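Local coordinates for protein alpha-rhamnosidase (Dictyoglomus thermophilum, PDB 6I60) that probably hydrolyses terminal non-reducing alpha-L-rhamnose residues in alpha-L-rhamnosides, at residues A[46-51]-A[582-587]; A[415-420]-A[425-430]; A[667-672]-A[732-737]; A[913-918]-A[926-931]. All blocks are in the same frame, centred on the assembly; numbering follows the deposited sequence.

Interaction 1 (A[46-51]-A[582-587]); sequences VDKKNP and LEEHYE
Charge alone carries this contact: Lys48 and Glu584 reach for each other from opposite directions and are the sole pair to meet. Lys48 NZ lies 3.9 Å from Glu584 OE2 and 4.0 Å from Glu584 OE1, so the ammonium faces both oxygens almost evenly, as a long salt bridge without a hydrogen bond. At such a separation the attraction depends little on direction, and the two flexible chains suit it: the Lys48 chain runs out and bends at its last torsion (chi4 56°), while Glu584 extends from the helical segment, its CG opposite the backbone N (chi1 178°). The carboxylate is probably shared, since Glu584 OE1 also forms a long, weak ion pair with Arg535.

Apolar contact is local to each side. Within the helical segment, Glu584 CG lies 4.1 Å above the ring plane of His585, toward the rim. The Lys48 side chain also touches Tyr338 and Arg528.

Hydrogen bonds hold the loop that presents Lys48: its neighbour Asp47 bonds through OD1 with Tyr229 OH and through OD2 with Met140 N. In the other segment, His585 is at the N-cap position of helix 586-599, and a weak backbone bond links Tyr586 N to Glu583 O.

Partly exposed and small, the pair is an interdomain salt bridge, joining a loop of the N-terminal immunoglobulin-like domain to the helices of the six-hairpin (alpha/alpha)6 barrel domain.

Interaction 2 (A[415-420]-A[425-430]); sequences DVYITK and EEYEPR
Tyr417 stands opposite Tyr427 on strands that run nearly antiparallel (158°) with axes 9.1 Å apart, too far for backbone pairing, so side chains fill the space between them. The two tyrosine rings are close to parallel, 13° between planes, but slid past each other until they barely overlap. Each therefore packs on the other's root: Tyr427 CB sits over the Tyr417 face, 3.9 Å from the ring centroid, in a CH-pi contact, and Tyr417 CB makes an off-centre one with the Tyr427 ring. Both have CG opposite the backbone N (chi1 174° for Tyr417), which lays the rings along the gap.

Glu425 supplies the polar grip. Its OE1 takes a hydrogen bond from Tyr417 OH at 2.6 Å, through the anti lone pair, and another from Lys420 N at 2.7 Å, which is nearly straight but comes in on the syn side, tilted out of the carboxylate plane. OE2 binds the backbone N atoms of Gly421 and Glu422, so a buried acid is satisfied by four donors and pins the connecting turn; glutamate is long enough to do this.

At the far end Asp415 CG lies 3.5 Å from Pro429 CG, the two side chains crossing at about a right angle. Lys420 NZ forms a salt bridge with Glu310; Asp415 OD2 is hydrogen-bonded to His434 NE2 and OD1 to Glu303 N, and Tyr427 OH to Glu303 OE2.

Within the concanavalin-like domain the contact thus joins two facing layers: strand 414-418, flanked by strands 388-394 and 302-306, and strand 425-427, the edge partner of strand 375-380.

Interaction 3 (A[667-672]-A[732-737]); sequences AFNKKF and LVPEDK
The Phe668 ring is covered on both faces: Leu732 CD1 stands 3.6 Å above one, toward the rim, and Phe672 CD2, from one turn later in the same helix, lies over the other. Phe672 turns an edge to this ring, with Phe668 CG in its plane. The site belongs to the six-hairpin (alpha/alpha)6 barrel, where the C-terminal end of helix 651-672 meets the loop between helices 722-729 and 738-750.

Leucine suits the loop position because one methyl can settle on a ring. Its CD1 is 3.9 Å from the Phe668 centroid, a CH-pi contact over the face, and equally near CD1 and CE1 of the ring. Phe668 has CG opposite its backbone N (chi1 -178°), which turns the ring toward Leu732, and the two side chains cross at about a right angle. Pro727 touches both, and Leu628 of helix 626-648 packs against Phe668, completing an apolar cluster.

Beside this cluster, Asn669 uses both ends of its amide. OD1 is hydrogen-bonded to Tyr678 OH, which fixes the rotation of the group and leaves ND2 for the loop. Pro734 approaches from the opposite direction, its CD 3.8 Å from Asn669 ND2, and its ring stiffens the backbone there. An aspartate here, with no N-H to offer, would probably leave the carbonyl of Leu732 without its donor and place a negative charge against it.

In the native bond Asn669 ND2 meets Leu732 O at 2.7 Å, almost in line with the carbonyl (169°) and only 3° from the amide plane.

Interaction 4 (A[913-918]-A[926-931]); sequences IIYEKK and KYIVIR
Tyr915 lays its ring beneath the CD1 methyl of Ile928, bridging the two sheets of a beta-sandwich near the C-terminus: segment 913-918 leaves the edge strand 912-913 of one sheet, and strand 927-932 belongs to the other. From the backbone, CB points toward the facing strand, with CG opposite the backbone N (chi1 -172°). Farther along, CE2 comes closest to Ile928 CD1, at 3.6 Å, flanked by CD2 and CZ at slightly greater distance. The methyl therefore sits over the face but off toward that rim, in a CH-pi contact. At the tip, OH is still 4.1 Å from Ile928 CD1 and is hydrogen-bonded to Glu923 OE1. Lys917 O lies over the opposite face, and Phe905 adds a ring in a nearly parallel plane.

A tyrosine serves here because it combines a flat apolar surface for the core with a polar tip that reaches a neighbouring acid. With an alanine in its place, a gap would probably open beneath the Ile928 methyl and Glu923 would lose the hydroxyl it bonds.

Isoleucine is well shaped for the opposing strand, since its long branch extends across the gap between the sheets. Two residues on, Ile930 makes a looser, purely aliphatic contact, its CD1 4.3 Å from Ile914 CD1.

In the fold
The four contacts are spread widely through this multidomain chain, and none touches another. Interaction 1 ties the N-terminal domain to the six-hairpin (alpha/alpha)6 barrel domain across 530 residues of sequence, and interaction 2 falls within that span, its centre about 43 Å away. Interactions 2 and 3 lie on opposite sides of the chain's centre, about 63 Å between centres. Interactions 3 and 4 are the nearest neighbours, with closest atoms about 17 Å apart, one in the barrel and one in the C-terminal beta-sandwich. Helix 651-672 of interaction 3 also carries Tyr656, Glu659 and Leu660, which line a pocket holding 2-(2-ethoxyethoxy)ethanol.

Interaction 1 (A[46-51]-A[582-587])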
# COMPACT_ATOMS: atom_id res chain seq x y z
N VAL A 46 -17.79 9.45 -3.84
CA VAL A 46 -16.98 10.49 -3.20
C VAL A 46 -17.76 11.02 -2.01
O VAL A 46 -18.82 11.63 -2.17
CB VAL A 46 -16.62 11.60 -4.18
CG1 VAL A 46 -15.50 12.46 -3.62
CG2 VAL A 46 -16.22 11.02 -5.53
N ASP A 47 -17.25 10.78 -0.80
CA ASP A 47 -17.86 11.32 0.41
C ASP A 47 -17.14 12.55 0.94
O ASP A 47 -17.72 13.27 1.77
CB ASP A 47 -17.89 10.24 1.51
CG ASP A 47 -19.20 9.48 1.54
OD1 ASP A 47 -19.39 8.64 2.45
OD2 ASP A 47 -20.05 9.72 0.65
N LYS A 48 -15.92 12.81 0.48
CA LYS A 48 -15.21 14.03 0.86
C LYS A 48 -15.95 15.25 0.32
O LYS A 48 -16.20 15.34 -0.89
CB LYS A 48 -13.78 13.99 0.33
CG LYS A 48 -12.72 13.83 1.40
CD LYS A 48 -11.36 14.30 0.91
CE LYS A 48 -10.38 14.47 2.06
NZ LYS A 48 -10.23 13.22 2.85
N LYS A 49 -16.31 16.17 1.21
CA LYS A 49 -17.00 17.39 0.77
C LYS A 49 -16.10 18.24 -0.11
O LYS A 49 -16.59 18.96 -0.99
CB LYS A 49 -17.48 18.19 1.98
CG LYS A 49 -18.42 17.43 2.89
CD LYS A 49 -19.87 17.68 2.53
CE LYS A 49 -20.81 16.88 3.42
NZ LYS A 49 -20.80 17.36 4.83
N ASN A 50 -14.78 18.18 0.09
CA ASN A 50 -13.80 18.89 -0.72
C ASN A 50 -12.82 17.87 -1.29
O ASN A 50 -11.71 17.70 -0.77
CB ASN A 50 -13.08 19.96 0.09
CG ASN A 50 -14.03 20.92 0.76
OD1 ASN A 50 -14.73 20.57 1.71
ND2 ASN A 50 -14.06 22.16 0.27
N PRO A 51 -13.20 17.16 -2.36
CA PRO A 51 -12.29 16.17 -2.95
C PRO A 51 -11.09 16.83 -3.61
O PRO A 51 -11.01 18.05 -3.77
CB PRO A 51 -13.17 15.45 -3.98
CG PRO A 51 -14.25 16.43 -4.31
CD PRO A 51 -14.51 17.20 -3.04
N LEU A 582 -1.04 17.17 4.61
CA LEU A 582 -0.24 17.66 5.72
C LEU A 582 -1.06 18.55 6.65
O LEU A 582 -0.89 18.49 7.87
CB LEU A 582 0.98 18.42 5.19
CG LEU A 582 2.06 17.57 4.51
CD1 LEU A 582 3.33 18.37 4.30
CD2 LEU A 582 2.35 16.31 5.32
N GLU A 583 -1.95 19.37 6.09
CA GLU A 583 -2.81 20.20 6.93
C GLU A 583 -3.91 19.38 7.60
O GLU A 583 -4.29 19.67 8.74
CB GLU A 583 -3.44 21.32 6.10
CG GLU A 583 -2.52 21.91 5.03
CD GLU A 583 -3.23 22.91 4.14
OE1 GLU A 583 -2.55 23.76 3.53
OE2 GLU A 583 -4.48 22.85 4.05
N GLU A 584 -4.42 18.36 6.91
CA GLU A 584 -5.52 17.57 7.45
C GLU A 584 -5.11 16.80 8.70
O GLU A 584 -5.95 16.58 9.59
CB GLU A 584 -6.05 16.62 6.38
CG GLU A 584 -7.17 15.70 6.84
CD GLU A 584 -7.50 14.65 5.81
OE1 GLU A 584 -8.13 13.63 6.18
OE2 GLU A 584 -7.13 14.83 4.63
N HIS A 585 -3.84 16.40 8.80
CA HIS A 585 -3.35 15.63 9.94
C HIS A 585 -2.34 16.40 10.78
O HIS A 585 -1.63 15.80 11.60
CB HIS A 585 -2.74 14.31 9.46
CG HIS A 585 -3.74 13.34 8.92
ND1 HIS A 585 -4.56 12.58 9.73
CD2 HIS A 585 -4.05 12.99 7.64
CE1 HIS A 585 -5.33 11.81 8.98
NE2 HIS A 585 -5.04 12.04 7.71
N TYR A 586 -2.24 17.72 10.59
CA TYR A 586 -1.21 18.49 11.28
C TYR A 586 -1.42 18.49 12.79
O TYR A 586 -0.45 18.39 13.55
CB TYR A 586 -1.17 19.92 10.75
CG TYR A 586 -0.05 20.75 11.35
CD1 TYR A 586 -0.30 21.62 12.40
CD2 TYR A 586 1.25 20.64 10.87
CE1 TYR A 586 0.72 22.37 12.96
CE2 TYR A 586 2.27 21.39 11.42
CZ TYR A 586 2.00 22.25 12.46
OH TYR A 586 3.02 23.00 13.02
N GLU A 587 -2.67 18.60 13.24
CA GLU A 587 -2.94 18.57 14.68
C GLU A 587 -2.56 17.22 15.28
O GLU A 587 -2.09 17.17 16.43
CB GLU A 587 -4.41 18.88 14.94
CG GLU A 587 -4.71 20.36 15.08
CD GLU A 587 -5.92 20.64 15.95
OE1 GLU A 587 -6.70 19.70 16.20
OE2 GLU A 587 -6.08 21.80 16.39

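Interaction 2 (A[415-420]-A[425-430])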
# COMPACT_ATOMS: atom_id res chain seq x y z
N ASP A 415 -8.84 -25.00 3.88
CA ASP A 415 -10.19 -24.86 3.35
C ASP A 415 -10.76 -26.24 3.06
O ASP A 415 -10.05 -27.13 2.58
CB ASP A 415 -10.21 -24.00 2.08
CG ASP A 415 -9.68 -22.60 2.32
OD1 ASP A 415 -10.06 -21.99 3.34
OD2 ASP A 415 -8.88 -22.11 1.50
N VAL A 416 -12.05 -26.42 3.36
CA VAL A 416 -12.72 -27.70 3.22
C VAL A 416 -13.94 -27.51 2.33
O VAL A 416 -14.75 -26.60 2.56
CB VAL A 416 -13.13 -28.28 4.58
CG1 VAL A 416 -14.16 -29.39 4.42
CG2 VAL A 416 -11.91 -28.79 5.33
N TYR A 417 -14.08 -28.36 1.31
CA TYR A 417 -15.22 -28.34 0.41
C TYR A 417 -15.84 -29.73 0.36
O TYR A 417 -15.14 -30.70 0.06
CB TYR A 417 -14.82 -27.87 -0.99
CG TYR A 417 -15.93 -27.97 -2.01
CD1 TYR A 417 -16.97 -27.06 -2.02
CD2 TYR A 417 -15.93 -28.98 -2.97
CE1 TYR A 417 -17.99 -27.14 -2.96
CE2 TYR A 417 -16.94 -29.07 -3.91
CZ TYR A 417 -17.96 -28.15 -3.90
OH TYR A 417 -18.97 -28.24 -4.83
N ILE A 418 -17.14 -29.81 0.64
CA ILE A 418 -17.88 -31.07 0.57
C ILE A 418 -18.67 -31.07 -0.72
O ILE A 418 -19.50 -30.18 -0.96
CB ILE A 418 -18.80 -31.24 1.79
CG1 ILE A 418 -17.98 -31.25 3.08
CG2 ILE A 418 -19.60 -32.53 1.67
CD1 ILE A 418 -18.42 -30.22 4.09
N THR A 419 -18.42 -32.07 -1.57
CA THR A 419 -18.96 -32.08 -2.92
C THR A 419 -20.47 -32.32 -2.91
O THR A 419 -21.05 -32.82 -1.93
CB THR A 419 -18.27 -33.15 -3.76
OG1 THR A 419 -18.70 -34.45 -3.33
CG2 THR A 419 -16.76 -33.05 -3.61
N LYS A 420 -21.11 -31.95 -4.02
CA LYS A 420 -22.53 -32.20 -4.22
C LYS A 420 -22.81 -33.38 -5.14
O LYS A 420 -23.91 -33.95 -5.08
CB LYS A 420 -23.21 -30.96 -4.80
CG LYS A 420 -22.62 -29.65 -4.32
CD LYS A 420 -22.63 -28.60 -5.43
CE LYS A 420 -22.51 -27.20 -4.86
NZ LYS A 420 -23.13 -26.19 -5.76
N GLU A 425 -17.77 -29.67 -10.38
CA GLU A 425 -17.96 -28.59 -9.43
C GLU A 425 -16.67 -27.78 -9.31
O GLU A 425 -15.58 -28.29 -9.55
CB GLU A 425 -18.38 -29.11 -8.05
CG GLU A 425 -19.69 -29.87 -8.02
CD GLU A 425 -19.71 -30.97 -6.97
OE1 GLU A 425 -19.58 -30.64 -5.77
OE2 GLU A 425 -19.86 -32.15 -7.35
N GLU A 426 -16.83 -26.51 -8.95
CA GLU A 426 -15.71 -25.61 -8.70
C GLU A 426 -15.91 -24.93 -7.35
O GLU A 426 -17.04 -24.67 -6.94
CB GLU A 426 -15.56 -24.56 -9.80
CG GLU A 426 -15.27 -25.13 -11.18
CD GLU A 426 -15.13 -24.05 -12.23
OE1 GLU A 426 -15.06 -24.39 -13.43
OE2 GLU A 426 -15.09 -22.86 -11.85
N TYR A 427 -14.80 -24.64 -6.68
CA TYR A 427 -14.88 -23.98 -5.38
C TYR A 427 -13.69 -23.06 -5.18
O TYR A 427 -12.54 -23.44 -5.45
CB TYR A 427 -14.93 -25.01 -4.24
CG TYR A 427 -14.57 -24.42 -2.89
CD1 TYR A 427 -15.41 -23.49 -2.28
CD2 TYR A 427 -13.40 -24.76 -2.25
CE1 TYR A 427 -15.09 -22.94 -1.06
CE2 TYR A 427 -13.07 -24.21 -1.02
CZ TYR A 427 -13.92 -23.30 -0.43
OH TYR A 427 -13.60 -22.75 0.79
N GLU A 428 -13.96 -21.84 -4.70
CA GLU A 428 -12.97 -20.92 -4.20
C GLU A 428 -13.45 -20.34 -2.87
O GLU A 428 -14.64 -20.05 -2.72
CB GLU A 428 -12.69 -19.76 -5.18
CG GLU A 428 -12.95 -20.06 -6.65
CD GLU A 428 -12.73 -18.85 -7.53
OE1 GLU A 428 -13.47 -18.69 -8.53
OE2 GLU A 428 -11.82 -18.05 -7.24
N PRO A 429 -12.56 -20.18 -1.90
CA PRO A 429 -12.95 -19.53 -0.65
C PRO A 429 -13.25 -18.05 -0.88
O PRO A 429 -12.66 -17.40 -1.74
CB PRO A 429 -11.73 -19.72 0.26
CG PRO A 429 -10.93 -20.80 -0.38
CD PRO A 429 -11.18 -20.68 -1.85
N ARG A 430 -14.18 -17.53 -0.08
CA ARG A 430 -14.63 -16.15 -0.22
C ARG A 430 -14.43 -15.30 1.02
O ARG A 430 -14.49 -14.07 0.92
CB ARG A 430 -16.13 -16.12 -0.59
CG ARG A 430 -16.96 -17.06 0.24
CD ARG A 430 -18.45 -16.75 0.16
NE ARG A 430 -19.01 -16.99 -1.17
CZ ARG A 430 -19.10 -18.18 -1.75
NH1 ARG A 430 -18.66 -19.27 -1.14
NH2 ARG A 430 -19.64 -18.28 -2.96

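Interaction 3 (A[667-672]-A[732-737])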
# COMPACT_ATOMS: atom_id res chain seq x y z
N ALA A 667 21.77 17.07 22.82
CA ALA A 667 21.61 16.06 23.85
C ALA A 667 21.92 14.66 23.32
O ALA A 667 22.40 13.81 24.08
CB ALA A 667 20.19 16.11 24.42
N PHE A 668 21.64 14.41 22.04
CA PHE A 668 22.00 13.14 21.42
C PHE A 668 23.50 12.94 21.41
O PHE A 668 23.99 11.84 21.69
CB PHE A 668 21.43 13.09 20.00
CG PHE A 668 21.69 11.80 19.27
CD1 PHE A 668 22.80 11.68 18.44
CD2 PHE A 668 20.82 10.74 19.38
CE1 PHE A 668 23.04 10.51 17.76
CE2 PHE A 668 21.05 9.56 18.69
CZ PHE A 668 22.16 9.45 17.88
N ASN A 669 24.26 14.00 21.10
CA ASN A 669 25.71 13.89 21.03
C ASN A 669 26.35 13.83 22.40
O ASN A 669 27.38 13.15 22.57
CB ASN A 669 26.28 15.06 20.23
CG ASN A 669 26.16 14.87 18.74
OD1 ASN A 669 26.28 13.75 18.24
ND2 ASN A 669 25.93 15.96 18.01
N LYS A 670 25.78 14.52 23.39
CA LYS A 670 26.36 14.50 24.73
C LYS A 670 26.30 13.11 25.36
O LYS A 670 27.16 12.76 26.17
CB LYS A 670 25.65 15.52 25.62
CG LYS A 670 26.18 16.94 25.49
CD LYS A 670 25.72 17.80 26.65
CE LYS A 670 24.82 18.93 26.17
NZ LYS A 670 24.30 19.75 27.31
N LYS A 671 25.30 12.31 24.98
CA LYS A 671 25.11 10.99 25.59
C LYS A 671 25.69 9.85 24.76
O LYS A 671 25.96 8.78 25.32
CB LYS A 671 23.62 10.73 25.82
CG LYS A 671 23.32 9.64 26.85
CD LYS A 671 21.92 9.79 27.44
CE LYS A 671 21.96 9.95 28.95
NZ LYS A 671 20.61 10.18 29.54
N PHE A 672 25.90 10.04 23.46
CA PHE A 672 26.27 8.94 22.58
C PHE A 672 27.59 9.14 21.84
O PHE A 672 28.24 8.15 21.53
CB PHE A 672 25.16 8.69 21.55
CG PHE A 672 23.84 8.29 22.17
CD1 PHE A 672 23.79 7.37 23.20
CD2 PHE A 672 22.66 8.85 21.72
CE1 PHE A 672 22.59 7.01 23.77
CE2 PHE A 672 21.45 8.49 22.28
CZ PHE A 672 21.41 7.57 23.31
N LEU A 732 23.73 14.32 12.56
CA LEU A 732 23.90 14.76 13.94
C LEU A 732 25.36 14.77 14.37
O LEU A 732 25.66 15.24 15.47
CB LEU A 732 23.10 13.86 14.88
CG LEU A 732 21.66 13.58 14.48
CD1 LEU A 732 21.09 12.40 15.26
CD2 LEU A 732 20.82 14.82 14.70
N VAL A 733 26.26 14.27 13.54
CA VAL A 733 27.68 14.19 13.90
C VAL A 733 28.29 15.59 13.78
O VAL A 733 28.06 16.27 12.77
CB VAL A 733 28.41 13.20 13.00
CG1 VAL A 733 29.76 12.83 13.60
CG2 VAL A 733 27.56 11.95 12.78
N PRO A 734 29.05 16.04 14.78
CA PRO A 734 29.76 17.32 14.63
C PRO A 734 30.73 17.27 13.46
O PRO A 734 31.30 16.22 13.15
CB PRO A 734 30.50 17.47 15.97
CG PRO A 734 29.71 16.64 16.93
CD PRO A 734 29.19 15.48 16.13
N GLU A 735 30.90 18.42 12.82
CA GLU A 735 31.72 18.50 11.61
C GLU A 735 33.16 18.07 11.87
O GLU A 735 33.83 17.57 10.96
CB GLU A 735 31.68 19.92 11.05
CG GLU A 735 31.81 21.01 12.11
CD GLU A 735 30.47 21.41 12.72
OE1 GLU A 735 29.61 20.53 12.90
OE2 GLU A 735 30.29 22.61 13.04
N ASP A 736 33.66 18.25 13.09
CA ASP A 736 35.01 17.84 13.45
C ASP A 736 35.12 16.34 13.73
O ASP A 736 36.20 15.88 14.11
CB ASP A 736 35.50 18.63 14.66
CG ASP A 736 34.51 18.60 15.82
OD1 ASP A 736 34.73 17.81 16.77
OD2 ASP A 736 33.52 19.36 15.79
N LYS A 737 34.03 15.58 13.56
CA LYS A 737 34.03 14.16 13.88
C LYS A 737 33.44 13.29 12.78
O LYS A 737 33.44 12.06 12.94
CB LYS A 737 33.26 13.91 15.19
CG LYS A 737 33.86 14.60 16.41
CD LYS A 737 34.76 13.66 17.18
CE LYS A 737 35.62 14.40 18.19
NZ LYS A 737 35.25 14.07 19.59

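Interaction 4 (A[913-918]-A[926-931])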
# COMPACT_ATOMS: atom_id res chain seq x y z
N ILE A 913 27.96 19.02 -29.09
CA ILE A 913 28.98 19.00 -28.05
C ILE A 913 28.75 20.18 -27.12
O ILE A 913 28.56 21.32 -27.58
CB ILE A 913 30.39 19.03 -28.67
CG1 ILE A 913 30.47 18.08 -29.87
CG2 ILE A 913 31.44 18.69 -27.63
CD1 ILE A 913 30.28 18.75 -31.22
N ILE A 914 28.78 19.93 -25.81
CA ILE A 914 28.38 20.95 -24.85
C ILE A 914 29.43 21.12 -23.75
O ILE A 914 29.18 21.81 -22.76
CB ILE A 914 27.01 20.61 -24.24
CG1 ILE A 914 26.99 19.17 -23.73
CG2 ILE A 914 25.90 20.83 -25.27
CD1 ILE A 914 25.77 18.82 -22.92
N TYR A 915 30.59 20.49 -23.92
CA TYR A 915 31.64 20.59 -22.89
C TYR A 915 32.99 20.23 -23.53
O TYR A 915 33.40 19.07 -23.52
CB TYR A 915 31.34 19.70 -21.71
CG TYR A 915 32.28 19.88 -20.54
CD1 TYR A 915 33.43 19.11 -20.42
CD2 TYR A 915 32.02 20.83 -19.56
CE1 TYR A 915 34.29 19.28 -19.35
CE2 TYR A 915 32.88 21.00 -18.49
CZ TYR A 915 34.01 20.22 -18.39
OH TYR A 915 34.87 20.38 -17.33
N GLU A 916 33.67 21.25 -24.05
CA GLU A 916 35.02 21.04 -24.56
C GLU A 916 36.08 21.24 -23.48
O GLU A 916 37.02 20.45 -23.38
CB GLU A 916 35.29 21.98 -25.74
CG GLU A 916 36.50 21.60 -26.58
CD GLU A 916 36.14 20.70 -27.74
OE1 GLU A 916 35.02 20.83 -28.27
OE2 GLU A 916 36.98 19.85 -28.13
N LYS A 917 35.88 22.23 -22.63
CA LYS A 917 36.84 22.52 -21.58
C LYS A 917 36.15 22.84 -20.29
O LYS A 917 34.95 22.91 -20.25
CB LYS A 917 37.70 23.69 -21.99
CG LYS A 917 36.89 24.88 -22.45
CD LYS A 917 37.34 25.36 -23.81
CE LYS A 917 36.54 26.55 -24.27
NZ LYS A 917 37.33 27.77 -24.08
N LYS A 918 36.90 23.06 -19.24
CA LYS A 918 36.30 23.33 -17.94
C LYS A 918 35.65 24.71 -17.95
O LYS A 918 36.27 25.69 -18.34
CB LYS A 918 37.35 23.24 -16.83
CG LYS A 918 36.80 23.51 -15.43
CD LYS A 918 37.56 22.73 -14.37
CE LYS A 918 36.80 22.69 -13.06
NZ LYS A 918 36.38 24.04 -12.61
N LYS A 926 33.14 16.09 -9.11
CA LYS A 926 32.71 14.69 -9.10
C LYS A 926 31.67 14.45 -10.18
O LYS A 926 31.60 13.35 -10.74
CB LYS A 926 32.17 14.29 -7.72
CG LYS A 926 33.15 13.53 -6.85
CD LYS A 926 32.44 12.59 -5.89
CE LYS A 926 33.41 11.60 -5.26
NZ LYS A 926 32.86 10.21 -5.24
N TYR A 927 30.86 15.46 -10.48
CA TYR A 927 29.80 15.35 -11.47
C TYR A 927 29.87 16.51 -12.45
O TYR A 927 30.58 17.50 -12.24
CB TYR A 927 28.42 15.32 -10.80
CG TYR A 927 28.16 14.10 -9.94
CD1 TYR A 927 27.81 12.88 -10.51
CD2 TYR A 927 28.26 14.17 -8.56
CE1 TYR A 927 27.57 11.77 -9.73
CE2 TYR A 927 28.02 13.07 -7.77
CZ TYR A 927 27.68 11.87 -8.36
OH TYR A 927 27.44 10.77 -7.56
N ILE A 928 29.13 16.36 -13.55
CA ILE A 928 28.87 17.44 -14.49
C ILE A 928 27.38 17.73 -14.45
O ILE A 928 26.56 16.84 -14.70
CB ILE A 928 29.33 17.09 -15.92
CG1 ILE A 928 30.84 17.29 -16.06
CG2 ILE A 928 28.58 17.93 -16.95
CD1 ILE A 928 31.25 18.74 -16.27
N VAL A 929 27.02 18.97 -14.11
CA VAL A 929 25.64 19.33 -13.85
C VAL A 929 25.02 19.91 -15.12
O VAL A 929 25.56 20.83 -15.73
CB VAL A 929 25.54 20.34 -12.69
CG1 VAL A 929 24.09 20.69 -12.42
CG2 VAL A 929 26.21 19.77 -11.45
N ILE A 930 23.88 19.35 -15.52
CA ILE A 930 23.10 19.82 -16.66
C ILE A 930 21.67 20.05 -16.19
O ILE A 930 21.08 19.18 -15.54
CB ILE A 930 23.14 18.83 -17.84
CG1 ILE A 930 24.58 18.53 -18.25
CG2 ILE A 930 22.35 19.37 -19.02
CD1 ILE A 930 24.74 17.24 -19.03
N ARG A 931 21.12 21.22 -16.51
CA ARG A 931 19.76 21.58 -16.14
C ARG A 931 18.91 21.64 -17.39
O ARG A 931 19.22 22.39 -18.32
CB ARG A 931 19.74 22.92 -15.40
CG ARG A 931 20.20 22.84 -13.96
CD ARG A 931 20.59 24.20 -13.41
NE ARG A 931 21.73 24.12 -12.51
CZ ARG A 931 21.68 23.67 -11.26
NH1 ARG A 931 20.53 23.25 -10.76
NH2 ARG A 931 22.77 23.64 -10.52